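Side-chain contacts in L-lactate dehydrogenase (Trichomonas vaginalis, PDB 4UUL), which catalyses the NAD-dependent interconversion of 2-oxo and 2-hydroxy acids, acting as a lactate dehydrogenase that is related to malate dehydrogenases: residues A5-T10 with E28-R33; S168-D173 with Q206-V211; P288-K293 with H298-F303. The protein carries 1 engineered substitution. One frame throughout, in Å; residues are numbered along the deposited sequence.

Contact 1 belongs to the NAD-binding domain; contacts 2 and 3 belong to the C-terminal domain. None touches another, and contact 2 lies farthest from the centre of the chain. Contact 1 is buried. It joins a strand of the parallel sheet to the loop before its neighbour, through an alanine that faces a tyrosine ring and a guanidinium group. Contact 2 also involves mostly buried side chains but is smaller and purely aliphatic, linking a helix end to a short helical turn. Contact 3 is partly buried. It differs in being a hairpin, held by backbone hydrogen bonds, a histidine-aspartate bond and a proline-phenylalanine contact.

Contact 1: A5-T10 with E28-R33; sequences AHVLIT and ELYGDR
Tyr30 lays one face of its ring over the methyl group of Ala5. The contact belongs to the first beta-alpha-beta unit of the NAD-binding Rossmann fold. Strand 5-10 leads into helix 15-25, and residues 28-33 bring the chain back to strand 35-40, which pairs in parallel beside strand 5-10. Within this return, Tyr30 to Arg33 form a type II' turn. Gly31 takes the positive phi, and Arg33 N bonds back to Tyr30 O.

The tyrosine side chain can be followed outward. Its CB carries the ring from the turn toward the strand. Tyr30 CG is 4.0 Å from Ala5 CB. CD1 and CD2 face the same methyl. Farther along, Tyr30 CE1 comes to 3.5 Å from Ala5 CB. On the other side of the ring, Tyr30 CE2 meets two residues: it is 3.7 Å from Ala5 CB and 3.8 Å from Val7 CG2. The valine methyl approaches the ring obliquely. Tyr30 CZ is the ring atom nearest to Ala5, at 3.4 Å from Ala5 CB. At the tip, the hydroxyl oxygen lies a little farther from this methyl. The methyl therefore sits over the middle of the ring, only 14° off the ring normal, as a CH-pi contact. Cys82, Val35 and Leu256 also pack against Tyr30, which thus lies between the parallel sheet and helix 242-257.

Ala5 meets a second flat group. Arg33 has CG anti to its backbone N (chi1 -175°), and the chain runs extended to NE. This reach brings the guanidinium alongside the start of the strand. Its polar partner lies just before the strand: NE bonds to Glu3 O. The face of the group is turned to Ala5, with Arg33 CZ 3.7 Å from Ala5 CB.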
loop_
_atom_site.group_PDB
_atom_site.type_symbol
_atom_site.label_atom_id
_atom_site.label_comp_id
_atom_site.label_asym_id
_atom_site.label_seq_id
_atom_site.Cartn_x
_atom_site.Cartn_y
_atom_site.Cartn_z
ATOM N N ALA B 5 -14.209 12.268 -6.551
ATOM C CA ALA B 5 -14.995 11.077 -6.330
ATOM C C ALA B 5 -15.006 10.760 -4.846
ATOM O O ALA B 5 -13.980 10.776 -4.192
ATOM C CB ALA B 5 -14.363 9.919 -7.105
ATOM N N HIS B 6 -16.188 10.440 -4.320
ATOM C CA HIS B 6 -16.351 10.139 -2.921
ATOM C C HIS B 6 -16.352 8.646 -2.684
ATOM O O HIS B 6 -17.200 7.914 -3.205
ATOM C CB HIS B 6 -17.617 10.817 -2.381
ATOM C CG HIS B 6 -17.426 12.276 -2.154
ATOM N ND1 HIS B 6 -17.511 12.869 -0.914
ATOM C CD2 HIS B 6 -17.137 13.275 -3.029
ATOM C CE1 HIS B 6 -17.241 14.169 -1.029
ATOM N NE2 HIS B 6 -17.030 14.436 -2.305
ATOM N N VAL B 7 -15.410 8.170 -1.875
ATOM C CA VAL B 7 -15.158 6.753 -1.679
ATOM C C VAL B 7 -15.288 6.406 -0.221
ATOM O O VAL B 7 -14.585 6.948 0.612
ATOM C CB VAL B 7 -13.701 6.423 -2.137
ATOM C CG1 VAL B 7 -13.408 4.953 -1.895
ATOM C CG2 VAL B 7 -13.470 6.836 -3.582
ATOM N N LEU B 8 -16.168 5.453 0.073
ATOM C CA LEU B 8 -16.350 4.956 1.435
ATOM C C LEU B 8 -15.506 3.695 1.658
ATOM O O LEU B 8 -15.482 2.787 0.834
ATOM C CB LEU B 8 -17.814 4.604 1.678
ATOM C CG LEU B 8 -18.131 3.826 2.949
ATOM C CD1 LEU B 8 -17.769 4.598 4.227
ATOM C CD2 LEU B 8 -19.578 3.417 2.979
ATOM N N ILE B 9 -14.841 3.636 2.809
ATOM C CA ILE B 9 -14.218 2.427 3.331
ATOM C C ILE B 9 -14.763 2.189 4.730
ATOM O O ILE B 9 -14.645 3.053 5.581
ATOM C CB ILE B 9 -12.669 2.538 3.396
ATOM C CG1 ILE B 9 -12.098 2.885 2.012
ATOM C CG2 ILE B 9 -12.080 1.261 3.953
ATOM C CD1 ILE B 9 -10.623 3.306 2.080
ATOM N N THR B 10 -15.450 1.056 4.933
ATOM C CA THR B 10 -15.901 0.678 6.254
ATOM C C THR B 10 -14.831 -0.108 6.969
ATOM O O THR B 10 -13.903 -0.618 6.349
ATOM C CB THR B 10 -17.229 -0.131 6.215
ATOM O OG1 THR B 10 -16.933 -1.385 5.627
ATOM C CG2 THR B 10 -18.279 0.640 5.475
ATOM N N GLU B 28 -4.271 5.599 -7.471
ATOM C CA GLU B 28 -4.292 4.355 -8.224
ATOM C C GLU B 28 -5.678 3.941 -8.706
ATOM O O GLU B 28 -5.781 3.216 -9.687
ATOM C CB GLU B 28 -3.712 3.231 -7.382
ATOM C CG GLU B 28 -4.017 1.825 -7.897
ATOM C CD GLU B 28 -3.428 1.547 -9.270
ATOM O OE1 GLU B 28 -2.498 2.290 -9.710
ATOM O OE2 GLU B 28 -3.895 0.554 -9.890
ATOM N N LEU B 29 -6.731 4.396 -8.048
ATOM C CA LEU B 29 -8.079 3.930 -8.396
ATOM C C LEU B 29 -8.704 4.833 -9.468
ATOM O O LEU B 29 -9.177 4.338 -10.478
ATOM C CB LEU B 29 -8.930 3.935 -7.144
ATOM C CG LEU B 29 -10.373 3.478 -7.347
ATOM C CD1 LEU B 29 -10.460 2.085 -7.925
ATOM C CD2 LEU B 29 -11.146 3.479 -6.030
ATOM N N TYR B 30 -8.705 6.140 -9.245
ATOM C CA TYR B 30 -9.444 7.106 -10.064
ATOM C C TYR B 30 -8.546 7.924 -11.003
ATOM O O TYR B 30 -8.985 8.898 -11.614
ATOM C CB TYR B 30 -10.228 8.051 -9.145
ATOM C CG TYR B 30 -11.616 7.539 -8.814
ATOM C CD1 TYR B 30 -12.660 7.725 -9.680
ATOM C CD2 TYR B 30 -11.860 6.893 -7.610
ATOM C CE1 TYR B 30 -13.934 7.300 -9.367
ATOM C CE2 TYR B 30 -13.122 6.413 -7.305
ATOM C CZ TYR B 30 -14.173 6.669 -8.173
ATOM O OH TYR B 30 -15.427 6.246 -7.840
ATOM N N GLY B 31 -7.289 7.527 -11.124
ATOM C CA GLY B 31 -6.445 8.182 -12.104
ATOM C C GLY B 31 -6.183 9.644 -11.782
ATOM O O GLY B 31 -5.820 9.958 -10.653
ATOM N N ASP B 32 -6.352 10.525 -12.752
ATOM C CA ASP B 32 -6.105 11.933 -12.508
ATOM C C ASP B 32 -7.151 12.612 -11.622
ATOM O O ASP B 32 -6.950 13.734 -11.180
ATOM C CB ASP B 32 -6.023 12.701 -13.837
ATOM C CG ASP B 32 -4.803 12.344 -14.651
ATOM O OD1 ASP B 32 -3.890 11.685 -14.134
ATOM O OD2 ASP B 32 -4.763 12.723 -15.820
ATOM N N ARG B 33 -8.282 11.960 -11.401
ATOM C CA ARG B 33 -9.362 12.562 -10.644
ATOM C C ARG B 33 -9.062 12.526 -9.143
ATOM O O ARG B 33 -8.522 11.541 -8.647
ATOM C CB ARG B 33 -10.643 11.802 -10.937
ATOM C CG ARG B 33 -11.868 12.415 -10.303
ATOM C CD ARG B 33 -13.126 11.706 -10.776
ATOM N NE ARG B 33 -14.304 12.293 -10.142
ATOM C CZ ARG B 33 -15.501 11.735 -10.133
ATOM N NH1 ARG B 33 -15.675 10.570 -10.734
ATOM N NH2 ARG B 33 -16.496 12.336 -9.499
#

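Contact 2: S168-D173 with Q206-V211; sequences SKLGVD and QKVVDV
Val208 and Val211 meet Leu170 where a helix end faces the end of a strand. Helix 156-170 closes with a Schellman motif. Gly171 adopts positive phi there, and its N bonds back to Ser168 O at 3.2 Å. The other segment leaves strand 204-207, an outermost strand, within this chain, of the four-stranded antiparallel sheet in the C-terminal domain. It then turns into a short, weakly bonded helix.

Gln206 is still in the strand and pairs through its backbone with Phe199. Lys207 is the last strand residue. Its O starts the helical turn by accepting Asp210 N at 3.0 Å, while its side-chain NZ bonds to Thr195 O. Val208 makes the first touch across the contact. CG2 stands anti to the carbonyl carbon, beside the backbone N, and reaches Leu170 CD1 at 4.1 Å. The two side chains cross at a slant, and one methyl of each makes the touch. Val209 then turns to Val217 of helix 214-236. One helical turn after Val208, Val211 N bonds to Val208 O at 3.1 Å, which brings the Val211 side chain round to the leucine again.

Leu170 thus uses one methyl for each valine. Phe199 and Leu212 pack on it as well and bury this aliphatic group among sheet and loop. The backbone O of Leu170 accepts a hydrogen bond from Lys201 NZ. The looser of the two valine contacts is made by the other leucine branch, with Leu170 CD2 4.4 Å from Val211 CG1.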
loop_
_atom_site.group_PDB
_atom_site.type_symbol
_atom_site.label_atom_id
_atom_site.label_comp_id
_atom_site.label_asym_id
_atom_site.label_seq_id
_atom_site.Cartn_x
_atom_site.Cartn_y
_atom_site.Cartn_z
ATOM N N SER B 168 3.141 -21.198 -11.128
ATOM C CA SER B 168 4.317 -21.779 -10.497
ATOM C C SER B 168 4.401 -23.271 -10.805
ATOM O O SER B 168 5.473 -23.779 -11.067
ATOM C CB SER B 168 4.385 -21.490 -8.987
ATOM O OG SER B 168 3.361 -22.113 -8.229
ATOM N N LYS B 169 3.267 -23.963 -10.802
ATOM C CA LYS B 169 3.248 -25.393 -11.031
ATOM C C LYS B 169 3.745 -25.707 -12.446
ATOM O O LYS B 169 4.492 -26.663 -12.659
ATOM C CB LYS B 169 1.831 -25.942 -10.798
ATOM C CG LYS B 169 1.687 -27.459 -11.036
ATOM C CD LYS B 169 2.331 -28.260 -9.922
ATOM C CE LYS B 169 2.162 -29.740 -10.174
ATOM N NZ LYS B 169 2.657 -30.547 -9.033
ATOM N N LEU B 170 3.377 -24.846 -13.390
ATOM C CA LEU B 170 3.746 -25.018 -14.792
ATOM C C LEU B 170 5.096 -24.405 -15.186
ATOM O O LEU B 170 5.546 -24.597 -16.306
ATOM C CB LEU B 170 2.661 -24.373 -15.650
ATOM C CG LEU B 170 1.258 -25.012 -15.601
ATOM C CD1 LEU B 170 0.247 -24.026 -16.168
ATOM C CD2 LEU B 170 1.204 -26.335 -16.354
ATOM N N GLY B 171 5.702 -23.632 -14.295
ATOM C CA GLY B 171 6.969 -22.977 -14.566
ATOM C C GLY B 171 6.870 -21.903 -15.637
ATOM O O GLY B 171 7.747 -21.758 -16.485
ATOM N N VAL B 172 5.796 -21.128 -15.588
ATOM C CA VAL B 172 5.608 -19.978 -16.475
ATOM C C VAL B 172 5.269 -18.764 -15.615
ATOM O O VAL B 172 5.052 -18.910 -14.420
ATOM C CB VAL B 172 4.526 -20.245 -17.553
ATOM C CG1 VAL B 172 4.933 -21.456 -18.429
ATOM C CG2 VAL B 172 3.126 -20.437 -16.933
ATOM N N ASP B 173 5.226 -17.588 -16.247
ATOM C CA ASP B 173 4.783 -16.347 -15.618
ATOM C C ASP B 173 3.270 -16.325 -15.552
ATOM O O ASP B 173 2.587 -16.980 -16.351
ATOM C CB ASP B 173 5.214 -15.147 -16.460
ATOM C CG ASP B 173 6.694 -14.860 -16.361
ATOM O OD1 ASP B 173 7.438 -15.657 -15.750
ATOM O OD2 ASP B 173 7.097 -13.818 -16.905
ATOM N N GLN B 206 -1.279 -24.832 -24.650
ATOM C CA GLN B 206 -1.994 -26.054 -24.283
ATOM C C GLN B 206 -3.009 -25.780 -23.181
ATOM O O GLN B 206 -2.949 -24.768 -22.508
ATOM C CB GLN B 206 -1.053 -27.118 -23.733
ATOM C CG GLN B 206 0.077 -27.524 -24.654
ATOM C CD GLN B 206 0.822 -28.709 -24.110
ATOM O OE1 GLN B 206 1.861 -28.551 -23.466
ATOM N NE2 GLN B 206 0.284 -29.911 -24.335
ATOM N N LYS B 207 -3.940 -26.706 -22.987
ATOM C CA LYS B 207 -4.856 -26.660 -21.873
ATOM C C LYS B 207 -4.172 -27.148 -20.611
ATOM O O LYS B 207 -3.480 -28.170 -20.600
ATOM C CB LYS B 207 -6.096 -27.516 -22.122
ATOM C CG LYS B 207 -7.088 -26.897 -23.082
ATOM C CD LYS B 207 -8.278 -27.839 -23.309
ATOM C CE LYS B 207 -9.217 -27.875 -22.163
ATOM N NZ LYS B 207 -9.852 -26.560 -22.061
ATOM N N VAL B 208 -4.367 -26.400 -19.533
ATOM C CA VAL B 208 -3.780 -26.767 -18.272
ATOM C C VAL B 208 -4.156 -28.184 -17.873
ATOM O O VAL B 208 -3.314 -28.948 -17.444
ATOM C CB VAL B 208 -4.188 -25.747 -17.185
ATOM C CG1 VAL B 208 -3.774 -26.200 -15.782
ATOM C CG2 VAL B 208 -3.592 -24.375 -17.510
ATOM N N VAL B 209 -5.427 -28.569 -18.026
ATOM C CA VAL B 209 -5.846 -29.897 -17.535
ATOM C C VAL B 209 -5.336 -31.035 -18.433
ATOM O O VAL B 209 -5.405 -32.210 -18.060
ATOM C CB VAL B 209 -7.370 -30.041 -17.408
ATOM C CG1 VAL B 209 -7.882 -29.087 -16.331
ATOM C CG2 VAL B 209 -8.042 -29.832 -18.763
ATOM N N ASP B 210 -4.790 -30.703 -19.603
ATOM C CA ASP B 210 -4.212 -31.712 -20.497
ATOM C C ASP B 210 -2.768 -31.993 -20.148
ATOM O O ASP B 210 -2.200 -32.949 -20.655
ATOM C CB ASP B 210 -4.287 -31.262 -21.950
ATOM C CG ASP B 210 -5.702 -31.274 -22.506
ATOM O OD1 ASP B 210 -6.608 -31.841 -21.857
ATOM O OD2 ASP B 210 -5.902 -30.708 -23.602
ATOM N N VAL B 211 -2.169 -31.131 -19.327
ATOM C CA VAL B 211 -0.775 -31.247 -18.954
ATOM C C VAL B 211 -0.617 -31.656 -17.503
ATOM O O VAL B 211 0.174 -32.508 -17.196
ATOM C CB VAL B 211 -0.024 -29.949 -19.248
ATOM C CG1 VAL B 211 1.400 -30.018 -18.726
ATOM C CG2 VAL B 211 -0.018 -29.681 -20.745
#

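Contact 3: P288-K293 with H298-F303; sequences PCNVDK and HVVEGF
His298 and Asp292 are joined by a hydrogen bond that is in plane for the imidazole but out of plane for the carboxylate. His298 NE2 points almost straight at Asp292 OD2, at 2.9 Å and 172°. The nitrogen comes from above the carboxylate, 55° out of its plane. With CG held between the backbone N and the carbonyl carbon (chi1 65°), the carboxylate swings across to the histidine. OD1 accepts Lys296 N within the turn, so the carboxylate joins the turn to the start of the returning strand.

Away from the turn the strands are antiparallel. Asn290 and His298 form a hydrogen-bonded pair, and both side chains lie on one face, with Asn290 OD1 3.6 Å from His298 CB. Cys289 and Val299 form the next, non-hydrogen-bonded pair. Beyond it, Val300 N bonds to Pro288 O at 2.9 Å, and Val300 CG2 packs 3.5 Å from Cys289 C. The proline ring also meets Phe303, with Pro288 CB 3.8 Å from Phe303 CE2.

Strand 284-291 is the middle strand of a three-stranded sheet. Cys289 and Val299 both touch strand 265-270, while Pro288 and Phe303 pack against strand 177-183 of the neighbouring sheet.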
loop_
_atom_site.group_PDB
_atom_site.type_symbol
_atom_site.label_atom_id
_atom_site.label_comp_id
_atom_site.label_asym_id
_atom_site.label_seq_id
_atom_site.Cartn_x
_atom_site.Cartn_y
_atom_site.Cartn_z
ATOM N N PRO B 288 -17.152 -15.627 -14.310
ATOM C CA PRO B 288 -16.131 -14.962 -15.140
ATOM C C PRO B 288 -16.741 -13.736 -15.808
ATOM O O PRO B 288 -17.774 -13.849 -16.510
ATOM C CB PRO B 288 -15.755 -16.024 -16.151
ATOM C CG PRO B 288 -17.036 -16.829 -16.322
ATOM C CD PRO B 288 -17.737 -16.819 -14.939
ATOM N N CYS B 289 -16.151 -12.569 -15.567
ATOM C CA CYS B 289 -16.706 -11.316 -16.035
ATOM C C CYS B 289 -15.722 -10.476 -16.825
ATOM O O CYS B 289 -14.490 -10.575 -16.644
ATOM C CB CYS B 289 -17.213 -10.465 -14.856
ATOM S SG CYS B 289 -18.616 -11.185 -13.954
ATOM N N ASN B 290 -16.277 -9.628 -17.670
ATOM C CA ASN B 290 -15.552 -8.474 -18.140
ATOM C C ASN B 290 -16.381 -7.217 -17.864
ATOM O O ASN B 290 -17.507 -7.325 -17.347
ATOM C CB ASN B 290 -15.082 -8.637 -19.593
ATOM C CG ASN B 290 -16.155 -8.928 -20.551
ATOM O OD1 ASN B 290 -17.285 -8.440 -20.462
ATOM N ND2 ASN B 290 -15.775 -9.701 -21.584
ATOM N N VAL B 291 -15.794 -6.042 -18.060
ATOM C CA VAL B 291 -16.517 -4.803 -17.747
ATOM C C VAL B 291 -16.313 -3.877 -18.938
ATOM O O VAL B 291 -15.195 -3.735 -19.441
ATOM C CB VAL B 291 -15.994 -4.119 -16.463
ATOM C CG1 VAL B 291 -16.878 -2.931 -16.150
ATOM C CG2 VAL B 291 -15.993 -5.092 -15.329
ATOM N N ASP B 292 -17.383 -3.294 -19.439
ATOM C CA ASP B 292 -17.250 -2.422 -20.596
ATOM C C ASP B 292 -16.825 -1.026 -20.192
ATOM O O ASP B 292 -16.669 -0.737 -19.008
ATOM C CB ASP B 292 -18.529 -2.434 -21.437
ATOM C CG ASP B 292 -19.739 -1.854 -20.734
ATOM O OD1 ASP B 292 -19.593 -1.003 -19.858
ATOM O OD2 ASP B 292 -20.865 -2.214 -21.144
ATOM N N LYS B 293 -16.558 -0.170 -21.162
ATOM C CA LYS B 293 -16.031 1.163 -20.896
ATOM C C LYS B 293 -17.044 2.034 -20.168
ATOM O O LYS B 293 -16.691 3.067 -19.607
ATOM C CB LYS B 293 -15.601 1.842 -22.198
ATOM C CG LYS B 293 -14.545 1.083 -22.946
ATOM C CD LYS B 293 -13.258 0.948 -22.162
ATOM C CE LYS B 293 -12.145 0.337 -23.017
ATOM N NZ LYS B 293 -11.324 -0.646 -22.246
ATOM N N HIS B 298 -20.342 -7.691 -17.388
ATOM C CA HIS B 298 -20.978 -8.736 -18.205
ATOM C C HIS B 298 -20.355 -10.070 -17.920
ATOM O O HIS B 298 -19.161 -10.166 -17.794
ATOM C CB HIS B 298 -20.821 -8.434 -19.701
ATOM C CG HIS B 298 -21.322 -7.086 -20.091
ATOM N ND1 HIS B 298 -22.646 -6.840 -20.358
ATOM C CD2 HIS B 298 -20.693 -5.898 -20.209
ATOM C CE1 HIS B 298 -22.807 -5.565 -20.663
ATOM N NE2 HIS B 298 -21.633 -4.972 -20.584
ATOM N N VAL B 299 -21.147 -11.107 -17.812
ATOM C CA VAL B 299 -20.646 -12.454 -17.736
ATOM C C VAL B 299 -20.085 -12.853 -19.105
ATOM O O VAL B 299 -20.713 -12.664 -20.128
ATOM C CB VAL B 299 -21.786 -13.422 -17.314
ATOM C CG1 VAL B 299 -21.334 -14.853 -17.380
ATOM C CG2 VAL B 299 -22.318 -13.110 -15.927
ATOM N N VAL B 300 -18.885 -13.399 -19.099
ATOM C CA VAL B 300 -18.184 -13.777 -20.316
ATOM C C VAL B 300 -18.843 -15.045 -20.838
ATOM O O VAL B 300 -19.013 -16.026 -20.090
ATOM C CB VAL B 300 -16.726 -14.045 -20.020
ATOM C CG1 VAL B 300 -16.013 -14.522 -21.284
ATOM C CG2 VAL B 300 -16.055 -12.787 -19.468
ATOM N N GLU B 301 -19.231 -14.998 -22.110
ATOM C CA GLU B 301 -19.860 -16.140 -22.763
ATOM C C GLU B 301 -18.819 -17.091 -23.330
ATOM O O GLU B 301 -17.709 -16.674 -23.576
ATOM C CB GLU B 301 -20.755 -15.661 -23.914
ATOM C CG GLU B 301 -21.795 -14.644 -23.504
ATOM C CD GLU B 301 -23.220 -15.134 -23.545
ATOM O OE1 GLU B 301 -23.572 -15.956 -24.404
ATOM O OE2 GLU B 301 -24.025 -14.644 -22.743
ATOM N N GLY B 302 -19.178 -18.350 -23.555
ATOM C CA GLY B 302 -18.349 -19.219 -24.360
ATOM C C GLY B 302 -17.545 -20.232 -23.588
ATOM O O GLY B 302 -16.928 -21.102 -24.164
ATOM N N PHE B 303 -17.542 -20.148 -22.272
ATOM C CA PHE B 303 -16.895 -21.181 -21.484
ATOM C C PHE B 303 -17.729 -22.461 -21.514
ATOM O O PHE B 303 -18.941 -22.449 -21.763
ATOM C CB PHE B 303 -16.608 -20.689 -20.060
ATOM C CG PHE B 303 -15.518 -19.607 -20.021
ATOM C CD1 PHE B 303 -14.240 -19.914 -20.484
ATOM C CD2 PHE B 303 -15.789 -18.333 -19.560
ATOM C CE1 PHE B 303 -13.244 -18.942 -20.501
ATOM C CE2 PHE B 303 -14.797 -17.367 -19.544
ATOM C CZ PHE B 303 -13.532 -17.663 -20.013
#